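Local coordinates for lysyl oxidase (Pichia pastoris, PDB 1W7C), which probably oxidises primary amines, including peptidyl lysine side chains, with the help of a copper ion and a topaquinone cofactor, at residues Lys126-Phe129 with Glu130-His133; Ser357-Ser360 with Tyr361-Asn365; Val628-Asn631 with Ala632-Asp636; Gly580-Arg583 with Ile584-Ser588; Gly132-Asp135 with Arg136-Ala140. All coordinates share one frame; numbering follows the deposited sequence. Where two conformers were deposited one is given.

Interaction 1 of 5, residues Lys126-Phe129 with Glu130-His133; sequences KLPF and EVGH
Leu127, in strand 126-128, meets Val131 and Gly132 in the turn that follows. Its CB is directed toward that turn, and with CG anti to the backbone N (chi1 175°) the branch point comes up against the Val131 carbonyl, CG to O 3.7 Å. From there the tip divides. CD1 continues to Val131 CG2 at 3.7 Å, methyl against methyl on obliquely crossed side chains, while CD2 turns to Gly132 CA at 3.7 Å. The same Val131 CG2 lies 3.8 Å from Pro128 CD; here the two side chains run side by side and point the same way, which wedges the methyl between leucine and proline.

The turn itself is closed by two successive bonds of the 3-10 pattern. Val131 N donates to Pro128 O, and Gly132 N donates to Phe129 O at 3.0 Å (N-H...O 147°), both from above the carbonyl plane. Glycine suits the last position, since a beta carbon there would collide with Phe129 O.

Within the turn, Glu130 OE1 stands in the plane of the Phe129 ring at its edge, 3.7 Å from CD2, with the carboxylate twisted 68° from the ring. The carboxylate is hydrogen-bonded to Thr187 OG1 and Gly217 N. Because the rim of a phenyl ring carries weak positive potential, the anionic oxygen and the ring edge are probably electrostatically compatible neighbours.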
# COMPACT_ATOMS: atom_id res chain seq x y z
N LYS A 126 0.00 22.54 -36.24
CA LYS A 126 1.23 22.14 -36.90
C LYS A 126 2.39 22.06 -35.88
O LYS A 126 2.64 22.99 -35.12
CB LYS A 126 1.60 23.20 -37.97
CG LYS A 126 0.59 23.23 -39.13
CD LYS A 126 0.96 24.29 -40.19
CE LYS A 126 -0.02 24.34 -41.35
NZ LYS A 126 -1.36 24.79 -40.94
N LEU A 127 3.10 20.94 -35.95
CA LEU A 127 4.30 20.69 -35.16
C LEU A 127 5.50 20.74 -36.10
O LEU A 127 5.59 19.90 -36.99
CB LEU A 127 4.19 19.31 -34.49
CG LEU A 127 5.40 18.80 -33.69
CD1 LEU A 127 5.46 19.53 -32.36
CD2 LEU A 127 5.29 17.31 -33.48
N PRO A 128 6.40 21.71 -35.94
CA PRO A 128 7.54 21.85 -36.86
C PRO A 128 8.42 20.60 -36.91
O PRO A 128 8.64 19.92 -35.90
CB PRO A 128 8.31 23.02 -36.27
CG PRO A 128 7.32 23.80 -35.54
CD PRO A 128 6.39 22.79 -34.92
N PHE A 129 9.01 20.35 -38.08
CA PHE A 129 9.92 19.23 -38.26
C PHE A 129 10.98 19.13 -37.16
O PHE A 129 11.24 18.05 -36.65
CB PHE A 129 10.62 19.35 -39.62
CG PHE A 129 11.58 18.22 -39.90
CD1 PHE A 129 11.11 17.01 -40.40
CD2 PHE A 129 12.94 18.36 -39.63
CE1 PHE A 129 11.97 15.99 -40.64
CE2 PHE A 129 13.80 17.33 -39.88
CZ PHE A 129 13.32 16.14 -40.38
N GLU A 130 11.63 20.25 -36.83
CA GLU A 130 12.73 20.22 -35.86
C GLU A 130 12.34 19.61 -34.52
O GLU A 130 13.18 18.98 -33.89
CB GLU A 130 13.36 21.58 -35.61
CG GLU A 130 14.14 22.15 -36.80
CD GLU A 130 15.13 21.17 -37.44
OE1 GLU A 130 15.18 21.09 -38.67
OE2 GLU A 130 15.90 20.52 -36.70
N VAL A 131 11.08 19.79 -34.10
CA VAL A 131 10.58 19.28 -32.82
C VAL A 131 9.55 18.16 -33.06
O VAL A 131 8.69 17.87 -32.24
CB VAL A 131 9.98 20.41 -31.93
CG1 VAL A 131 11.05 21.38 -31.50
CG2 VAL A 131 8.84 21.13 -32.61
N GLY A 132 9.69 17.50 -34.19
CA GLY A 132 8.73 16.54 -34.66
C GLY A 132 8.72 15.24 -33.86
O GLY A 132 9.56 14.99 -32.98
N HIS A 133 7.75 14.40 -34.16
CA HIS A 133 7.68 13.06 -33.59
C HIS A 133 8.84 12.23 -34.09
O HIS A 133 9.21 12.28 -35.29
CB HIS A 133 6.36 12.41 -33.99
CG HIS A 133 6.14 11.07 -33.37
ND1 HIS A 133 6.08 10.89 -32.01
CD2 HIS A 133 6.03 9.84 -33.92
CE1 HIS A 133 5.90 9.61 -31.75
NE2 HIS A 133 5.91 8.95 -32.89

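Interaction 2 of 5, residues Ser357-Ser360 with Tyr361-Asn365. With IMD (imidazole), chain P.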
# COMPACT_ATOMS: atom_id res chain seq x y z
N SER A 357 9.13 10.28 -22.60
CA SER A 357 7.67 10.35 -22.60
C SER A 357 7.14 9.06 -23.17
O SER A 357 7.25 8.80 -24.36
CB SER A 357 7.22 11.49 -23.50
OG SER A 357 5.84 11.34 -23.87
N ASP A 358 6.56 8.20 -22.34
CA ASP A 358 6.15 6.90 -22.82
C ASP A 358 4.94 6.96 -23.74
O ASP A 358 4.80 6.09 -24.61
CB ASP A 358 5.97 5.94 -21.66
CG ASP A 358 7.27 5.35 -21.19
OD1 ASP A 358 8.28 5.41 -21.92
OD2 ASP A 358 7.37 4.83 -20.08
N ILE A 359 4.14 8.02 -23.65
CA ILE A 359 3.04 8.11 -24.62
C ILE A 359 3.53 8.51 -26.02
O ILE A 359 2.85 8.25 -26.99
CB ILE A 359 1.88 9.05 -24.16
CG1 ILE A 359 2.24 10.54 -24.20
CG2 ILE A 359 1.32 8.58 -22.83
CD1 ILE A 359 1.04 11.43 -23.94
N SER A 360 4.71 9.16 -26.12
CA SER A 360 5.28 9.38 -27.44
C SER A 360 5.59 8.05 -28.14
O SER A 360 5.35 7.92 -29.33
CB SER A 360 6.51 10.28 -27.40
OG SER A 360 7.68 9.65 -26.89
N TYR A 361 6.11 7.08 -27.41
CA TYR A 361 6.38 5.75 -27.94
C TYR A 361 5.08 4.97 -28.13
O TYR A 361 4.98 4.16 -29.03
CB TYR A 361 7.33 4.98 -27.02
CG TYR A 361 8.70 5.59 -26.99
CD1 TYR A 361 9.07 6.49 -26.01
CD2 TYR A 361 9.60 5.31 -28.00
CE1 TYR A 361 10.33 7.08 -26.03
CE2 TYR A 361 10.85 5.89 -28.03
CZ TYR A 361 11.22 6.77 -27.04
OH TYR A 361 12.44 7.40 -27.03
N GLY A 362 4.13 5.20 -27.24
CA GLY A 362 2.85 4.52 -27.22
C GLY A 362 2.80 3.54 -26.06
O GLY A 362 3.66 2.67 -25.95
N VAL A 363 1.78 3.65 -25.22
CA VAL A 363 1.52 2.70 -24.14
C VAL A 363 0.52 1.63 -24.60
O VAL A 363 0.52 0.50 -24.09
CB VAL A 363 0.98 3.48 -22.89
CG1 VAL A 363 0.62 2.56 -21.75
CG2 VAL A 363 1.99 4.53 -22.41
N GLY A 364 -0.33 1.97 -25.59
CA GLY A 364 -1.41 1.12 -26.06
C GLY A 364 -1.14 0.32 -27.32
O GLY A 364 -2.07 -0.25 -27.92
N ASN A 365 0.12 0.27 -27.73
CA ASN A 365 0.52 -0.43 -28.96
C ASN A 365 1.54 -1.53 -28.70
O ASN A 365 2.42 -1.76 -29.53
CB ASN A 365 1.05 0.57 -30.00
CG ASN A 365 2.24 1.35 -29.51
OD1 ASN A 365 2.65 1.23 -28.35
ND2 ASN A 365 2.79 2.22 -30.38
N1 IMD P . 12.30 2.51 -22.61
C2 IMD P . 11.17 2.94 -21.99
N3 IMD P . 10.70 3.99 -22.73
C4 IMD P . 11.52 4.19 -23.78
C5 IMD P . 12.54 3.26 -23.70
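Tyr361 and Asp358, one helical turn apart, approach the same bound imidazole from different directions. The tyrosine offers a ring face: C4 of the imidazole lies 3.8 Å above the plane of the Tyr361 ring, displaced toward its rim. The aspartate instead uses its end, OD1 accepting from imidazole N3 at 2.9 Å along an almost straight N-H...O line (173°). Imidazole, probably a component of the crystallisation liquor, is also hydrogen-bonded to Asn437 OD1. Tyr361 CG is anti to the carbonyl carbon (chi1 -67°), which sets the ring beside the first turn, with CD1 3.4 Å from Ser357 O.

The backbone here is the single-turn helix 358-361. Ser357 is its N-cap, its OG accepting weakly from Ser360 N and also hydrogen-bonded to Glu339. Ser360 OG answers by donating to Ser357 O at 2.7 Å, in the carbonyl plane. At the other end Gly362 N donates to Asp358 O (2.9 Å), after which the chain leaves the helix with positive phi at Gly362. Asp358 is predicted to be the catalytic proton acceptor, and its side chain lies about 10 Å from the copper ion.

Ile359 and Val363 touch only at their CG2 methyls, 4.1 Å apart. Further along, Asn365 turns its amide so that ND2 donates to Tyr361 O on a lone pair (3.2 Å, N-H...O 166°), the oxygen lying near the amide plane; Glu388 is a second partner of the same nitrogen.

Interaction 3 of 5, residues Val628-Asn631 with Ala632-Asp636; sequences VNFN and AFLDD. With CA (calcium ion), chain E.
Phe630 and Phe633 make the dense part of this contact. Their side chains cross at about a right angle, the ring centroids 5.0 Å apart and the planes inclined at 54°, so the pair is oblique. The nearest atoms are Phe630 CE1 and Phe633 CD2 at 3.6 Å. Along the other edge of the Phe630 ring, CE2 touches Leu634 CD1 at 4.1 Å, and Phe603 packs edge-to-face with the same ring. Phe630 CG is anti to the backbone N (chi1 177°), which lets a ring whose CB starts away from the following residues come back to them.

The fold beneath is a short 3-10 segment, 630-633. Ala632 N to Asn629 O, Phe633 N to Phe630 O and Leu634 N to Asn631 O are three consecutive i to i+3 bonds, each donor above the carbonyl plane. An Asx turn precedes them: Asn629 OD1 accepts from Asn631 N at 3.0 Å, and Asn596 also binds that oxygen.

Toward solvent, hydrocarbon gives way to water and metal. Water 1 bridges Asn631 O and Leu634 O, donating to both. The calcium ion takes the carbonyl of Phe633, whose ring fills the packed side, through O at 2.4 Å, and Asp635 OD2 at 2.4 Å, together with waters 2 and 3; Glu540 and Glu637 help to complete the site. Asp635 binds through one oxygen, its OD1 instead accepting from water 2 at 2.8 Å.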
# COMPACT_ATOMS: atom_id res chain seq x y z
N VAL A 628 0.91 20.73 -25.66
CA VAL A 628 0.31 20.98 -24.36
C VAL A 628 1.39 21.35 -23.35
O VAL A 628 2.32 20.55 -23.07
CB VAL A 628 -0.49 19.77 -23.87
CG1 VAL A 628 -0.90 19.97 -22.40
CG2 VAL A 628 -1.73 19.55 -24.72
N ASN A 629 1.26 22.56 -22.81
CA ASN A 629 1.98 22.97 -21.63
C ASN A 629 0.97 22.93 -20.49
O ASN A 629 0.06 23.74 -20.46
CB ASN A 629 2.58 24.34 -21.82
CG ASN A 629 3.42 24.77 -20.61
OD1 ASN A 629 3.14 24.35 -19.48
ND2 ASN A 629 4.43 25.61 -20.85
N PHE A 630 1.12 21.96 -19.60
CA PHE A 630 0.16 21.74 -18.53
C PHE A 630 -0.06 23.00 -17.69
O PHE A 630 -1.14 23.21 -17.17
CB PHE A 630 0.61 20.58 -17.67
CG PHE A 630 -0.28 20.31 -16.48
CD1 PHE A 630 -1.45 19.59 -16.63
CD2 PHE A 630 0.04 20.80 -15.22
CE1 PHE A 630 -2.28 19.31 -15.56
CE2 PHE A 630 -0.79 20.52 -14.13
CZ PHE A 630 -1.96 19.81 -14.31
N ASN A 631 0.98 23.82 -17.51
CA ASN A 631 0.85 24.98 -16.69
C ASN A 631 -0.16 25.99 -17.23
O ASN A 631 -0.66 26.80 -16.47
CB ASN A 631 2.22 25.66 -16.52
CG ASN A 631 3.12 24.94 -15.55
OD1 ASN A 631 2.67 24.03 -14.82
ND2 ASN A 631 4.41 25.29 -15.56
N ALA A 632 -0.51 25.90 -18.52
CA ALA A 632 -1.53 26.76 -19.09
C ALA A 632 -2.90 26.52 -18.44
O ALA A 632 -3.78 27.39 -18.47
CB ALA A 632 -1.61 26.58 -20.60
N PHE A 633 -3.12 25.32 -17.88
CA PHE A 633 -4.39 25.03 -17.24
C PHE A 633 -4.58 25.80 -15.92
O PHE A 633 -5.70 25.94 -15.44
CB PHE A 633 -4.50 23.55 -16.83
CG PHE A 633 -4.42 22.53 -17.94
CD1 PHE A 633 -4.22 22.89 -19.28
CD2 PHE A 633 -4.56 21.17 -17.63
CE1 PHE A 633 -4.14 21.86 -20.26
CE2 PHE A 633 -4.48 20.18 -18.61
CZ PHE A 633 -4.31 20.55 -19.94
N LEU A 634 -3.47 26.26 -15.34
CA LEU A 634 -3.43 26.83 -14.01
C LEU A 634 -3.43 28.33 -14.10
O LEU A 634 -2.38 28.97 -14.18
CB LEU A 634 -2.16 26.33 -13.29
CG LEU A 634 -2.06 24.82 -13.16
CD1 LEU A 634 -0.66 24.40 -12.70
CD2 LEU A 634 -3.14 24.28 -12.22
N ASP A 635 -4.63 28.88 -14.07
CA ASP A 635 -4.83 30.32 -14.30
C ASP A 635 -5.81 30.90 -13.28
O ASP A 635 -6.55 31.84 -13.55
CB ASP A 635 -5.20 30.62 -15.76
CG ASP A 635 -6.26 29.71 -16.32
OD1 ASP A 635 -6.41 29.67 -17.57
OD2 ASP A 635 -6.99 29.03 -15.58
N ASP A 636 -5.72 30.37 -12.06
CA ASP A 636 -6.34 30.96 -10.87
C ASP A 636 -7.86 30.98 -10.96
O ASP A 636 -8.51 31.79 -10.30
CB ASP A 636 -5.82 32.39 -10.64
CG ASP A 636 -6.24 32.95 -9.31
OD1 ASP A 636 -6.14 32.18 -8.30
OD2 ASP A 636 -6.63 34.19 -9.21
CA CA E . -7.86 26.85 -15.41
O HOH W 1 -0.36 29.48 -16.14
O HOH W 2 -7.56 27.18 -17.79
O HOH W 3 -8.92 24.90 -16.34

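Interaction 4 of 5, residues Gly580-Arg583 with Ile584-Ser588; sequences GVHR and IVKNS
A bend at chi3 (68°) in an otherwise outstretched Arg583 lays its guanidinium across the Val585 carbonyl, while in the given one of its two conformers a bend at chi2 (-50°) in Lys586 brings NZ back near Arg583 O. Both belong to an irregular loop of the copper amine oxidase enzyme domain, between strands 569-576 and 602-606, and the loop meets the second subunit: Asn528 OD1 of that subunit accepts from Lys586 N and Asn587 N. Val585 O sits over the centre of one guanidinium face, 3.4 Å from Arg583 CZ, a carbonyl facing the flat of the cation rather than its N-H groups. Those point elsewhere, NE forming a salt bridge with Glu343. Arg583 NH2 packs on Val585 CG1 at 3.6 Å and on Ser588 CB at 3.6 Å. Swapping the arginine for a leucine would probably leave Glu343 without its charged mate and the Val585 carbonyl without its flat cationic cover.

Arg583 O is approached by two groups. His582 ND1 donates at 2.9 Å (N-H...O 153°), with the oxygen close to the ring plane. Lys586 NZ adds only weak bonds, to Arg583 O and to Ile584 O, and with the second conformer this grip is doubtful. At the far end of the arginine, water 4 lies in the guanidinium plane at its edge, accepting from Arg583 NH2 at 3.0 Å and from Ser588 N at 2.9 Å.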
# COMPACT_ATOMS: atom_id res chain seq x y z
N GLY A 580 3.36 8.16 -3.49
CA GLY A 580 2.87 9.51 -3.58
C GLY A 580 4.03 10.50 -3.64
O GLY A 580 4.22 11.35 -2.77
N VAL A 581 4.79 10.42 -4.74
CA VAL A 581 5.96 11.24 -4.98
C VAL A 581 5.93 11.86 -6.37
O VAL A 581 5.25 11.40 -7.26
CB VAL A 581 7.27 10.47 -4.77
CG1 VAL A 581 7.32 9.78 -3.37
CG2 VAL A 581 7.49 9.44 -5.84
N HIS A 582 6.66 12.97 -6.50
CA HIS A 582 6.80 13.71 -7.73
C HIS A 582 8.29 13.87 -8.09
O HIS A 582 9.16 13.39 -7.37
CB HIS A 582 6.10 15.08 -7.61
CG HIS A 582 6.61 15.94 -6.50
ND1 HIS A 582 7.85 16.52 -6.50
CD2 HIS A 582 6.05 16.26 -5.31
CE1 HIS A 582 8.03 17.19 -5.36
NE2 HIS A 582 6.95 17.03 -4.62
N ARG A 583 8.57 14.53 -9.20
CA ARG A 583 9.93 14.70 -9.64
C ARG A 583 10.79 15.34 -8.59
O ARG A 583 10.39 16.30 -7.93
CB ARG A 583 10.00 15.60 -10.88
CG ARG A 583 9.52 15.00 -12.18
CD ARG A 583 9.49 16.05 -13.31
NE ARG A 583 10.81 16.47 -13.67
CZ ARG A 583 11.14 17.66 -14.16
NH1 ARG A 583 10.23 18.61 -14.29
NH2 ARG A 583 12.38 17.91 -14.50
N ILE A 584 12.01 14.85 -8.49
CA ILE A 584 13.09 15.51 -7.73
C ILE A 584 13.65 16.69 -8.48
O ILE A 584 13.77 17.79 -7.94
CB ILE A 584 14.18 14.49 -7.38
CG1 ILE A 584 13.61 13.39 -6.49
CG2 ILE A 584 15.37 15.21 -6.71
CD1 ILE A 584 14.50 12.17 -6.32
N VAL A 585 14.03 16.48 -9.73
CA VAL A 585 14.60 17.56 -10.57
C VAL A 585 13.54 18.65 -10.83
O VAL A 585 12.35 18.31 -11.01
CB VAL A 585 15.11 16.95 -11.89
CG1 VAL A 585 15.54 18.04 -12.88
CG2 VAL A 585 16.23 15.95 -11.60
N LYS A 586 13.98 19.90 -10.86
CA LYS A 586 13.10 21.05 -11.06
C LYS A 586 13.16 21.61 -12.47
O LYS A 586 12.14 22.00 -13.04
CB LYS A 586 13.43 22.15 -10.03
CG LYS A 586 13.44 21.62 -8.54
CD LYS A 586 12.19 20.83 -8.18
CE LYS A 586 12.22 20.24 -6.76
NZ LYS A 586 11.30 19.02 -6.64
N ASN A 587 14.37 21.72 -13.02
CA ASN A 587 14.59 22.45 -14.25
C ASN A 587 15.46 21.63 -15.19
O ASN A 587 16.66 21.83 -15.25
CB ASN A 587 15.33 23.79 -13.94
CG ASN A 587 14.70 24.60 -12.81
OD1 ASN A 587 15.39 25.06 -11.86
ND2 ASN A 587 13.43 24.86 -12.93
N SER A 588 14.84 20.75 -15.95
CA SER A 588 15.56 19.86 -16.88
C SER A 588 15.72 20.44 -18.27
O SER A 588 14.74 20.86 -18.89
CB SER A 588 14.83 18.53 -17.01
OG SER A 588 15.44 17.73 -18.00
O HOH W 4 11.93 20.50 -16.04

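Interaction 5 of 5, residues Gly132-Asp135 with Arg136-Ala140; sequences GHLD and RIKSA
Asp135 OD2 accepts from Lys138 N at 2.9 Å, an almost straight bond (N-H...O 167°) that meets the oxygen nearly end-on. This is an N-cap: Asp135 stands just before helix 136-150, and its carboxylate closes the first turn. CG occupies the position between the backbone N and the carbonyl carbon (chi1 71°), which folds the carboxylate back over the helix start, where its negative charge probably suits the positive end of the helix dipole. The other oxygen, OD1, is hydrogen-bonded to Tyr54 OH, so the group is fixed from two sides. The backbone of Asp135 joins in too, its O accepting from Ser139 N at 2.9 Å (168°) as the first regular helical bond. With an alanine here, Lys138 N would probably lose its capping acceptor and Tyr54 OH its partner, leaving the helix start less firmly anchored to strand 53-61.

Leu134, centre of an inverse gamma turn, approaches the helix with its tip. Its CD1 touches Ser139 OG at 3.6 Å and Lys138 CG at 4.0 Å, the leucine and lysine side chains crossing at about a right angle. Lys138 runs back along the loop, bent at chi3, and forms a cation-pi contact with Phe129. Its NZ donates to water 5 at 2.7 Å, and that water donates in turn to His133 O at 2.7 Å. A second bridge lies nearer the helix: water 6 donates to Leu134 O at 3.1 Å and sits 2.7 Å from Ser139 OG.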
# COMPACT_ATOMS: atom_id res chain seq x y z
N GLY A 132 9.69 17.50 -34.19
CA GLY A 132 8.73 16.54 -34.66
C GLY A 132 8.72 15.24 -33.86
O GLY A 132 9.56 14.99 -32.98
N HIS A 133 7.75 14.40 -34.16
CA HIS A 133 7.68 13.06 -33.59
C HIS A 133 8.84 12.23 -34.09
O HIS A 133 9.21 12.28 -35.29
CB HIS A 133 6.36 12.41 -33.99
CG HIS A 133 6.14 11.07 -33.37
ND1 HIS A 133 6.08 10.89 -32.01
CD2 HIS A 133 6.03 9.84 -33.92
CE1 HIS A 133 5.90 9.61 -31.75
NE2 HIS A 133 5.91 8.95 -32.89
N LEU A 134 9.42 11.44 -33.20
CA LEU A 134 10.43 10.46 -33.57
C LEU A 134 9.73 9.28 -34.21
O LEU A 134 9.45 8.26 -33.56
CB LEU A 134 11.23 10.04 -32.34
CG LEU A 134 12.38 9.06 -32.58
CD1 LEU A 134 13.40 9.59 -33.60
CD2 LEU A 134 13.08 8.71 -31.26
N ASP A 135 9.41 9.46 -35.48
CA ASP A 135 8.60 8.52 -36.20
C ASP A 135 9.49 7.54 -36.95
O ASP A 135 10.72 7.59 -36.86
CB ASP A 135 7.55 9.20 -37.11
CG ASP A 135 8.13 9.88 -38.30
OD1 ASP A 135 7.27 10.34 -39.12
OD2 ASP A 135 9.36 10.08 -38.48
N ARG A 136 8.88 6.63 -37.69
CA ARG A 136 9.63 5.56 -38.37
C ARG A 136 10.65 6.17 -39.34
O ARG A 136 11.76 5.66 -39.48
CB ARG A 136 8.71 4.62 -39.12
CG ARG A 136 7.96 3.71 -38.20
CD ARG A 136 7.15 2.66 -38.88
NE ARG A 136 6.49 1.83 -37.87
CZ ARG A 136 5.52 0.98 -38.11
NH1 ARG A 136 5.09 0.77 -39.35
NH2 ARG A 136 5.00 0.29 -37.10
N ILE A 137 10.26 7.25 -39.99
CA ILE A 137 11.10 7.90 -41.01
C ILE A 137 12.32 8.58 -40.36
O ILE A 137 13.46 8.38 -40.80
CB ILE A 137 10.24 8.90 -41.84
CG1 ILE A 137 9.07 8.18 -42.55
CG2 ILE A 137 11.12 9.65 -42.84
CD1 ILE A 137 9.45 6.93 -43.25
N LYS A 138 12.09 9.33 -39.28
CA LYS A 138 13.19 9.97 -38.58
C LYS A 138 14.10 8.96 -37.89
O LYS A 138 15.32 9.14 -37.90
CB LYS A 138 12.69 11.01 -37.58
CG LYS A 138 13.80 11.83 -36.95
CD LYS A 138 13.30 13.16 -36.43
CE LYS A 138 13.23 14.22 -37.52
NZ LYS A 138 12.47 15.46 -37.12
N SER A 139 13.53 7.91 -37.30
CA SER A 139 14.34 6.83 -36.69
C SER A 139 15.27 6.19 -37.72
O SER A 139 16.45 5.94 -37.44
CB SER A 139 13.44 5.78 -36.08
OG SER A 139 12.82 6.34 -34.95
N ALA A 140 14.74 5.93 -38.90
CA ALA A 140 15.53 5.29 -39.95
C ALA A 140 16.65 6.21 -40.44
O ALA A 140 17.77 5.76 -40.66
CB ALA A 140 14.64 4.87 -41.13
O HOH W 5 10.01 14.24 -37.02
O HOH W 6 10.29 5.40 -34.45

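Overall arrangement
Interactions 1 and 5 are consecutive pieces of one connection, sharing Gly132 and His133 between strand 126-128 and helix 136-150; Lys138 NZ packs 2.9 Å from Phe129 O across them. His133 also ties both to interaction 2, its CE1 lying 3.0 Å from Ser360 O, while its side chain stays about 11 Å from that of Asp358. Interaction 2 holds that predicted catalytic aspartate, about 6 Å in side-chain separation from the copper ligand His490. Interaction 4 flanks the copper site from the dimer interface, with Arg583 about 9 Å from His490 between side chains. Interaction 3, centred about 23 Å from interaction 2, instead serves a peripheral calcium ion.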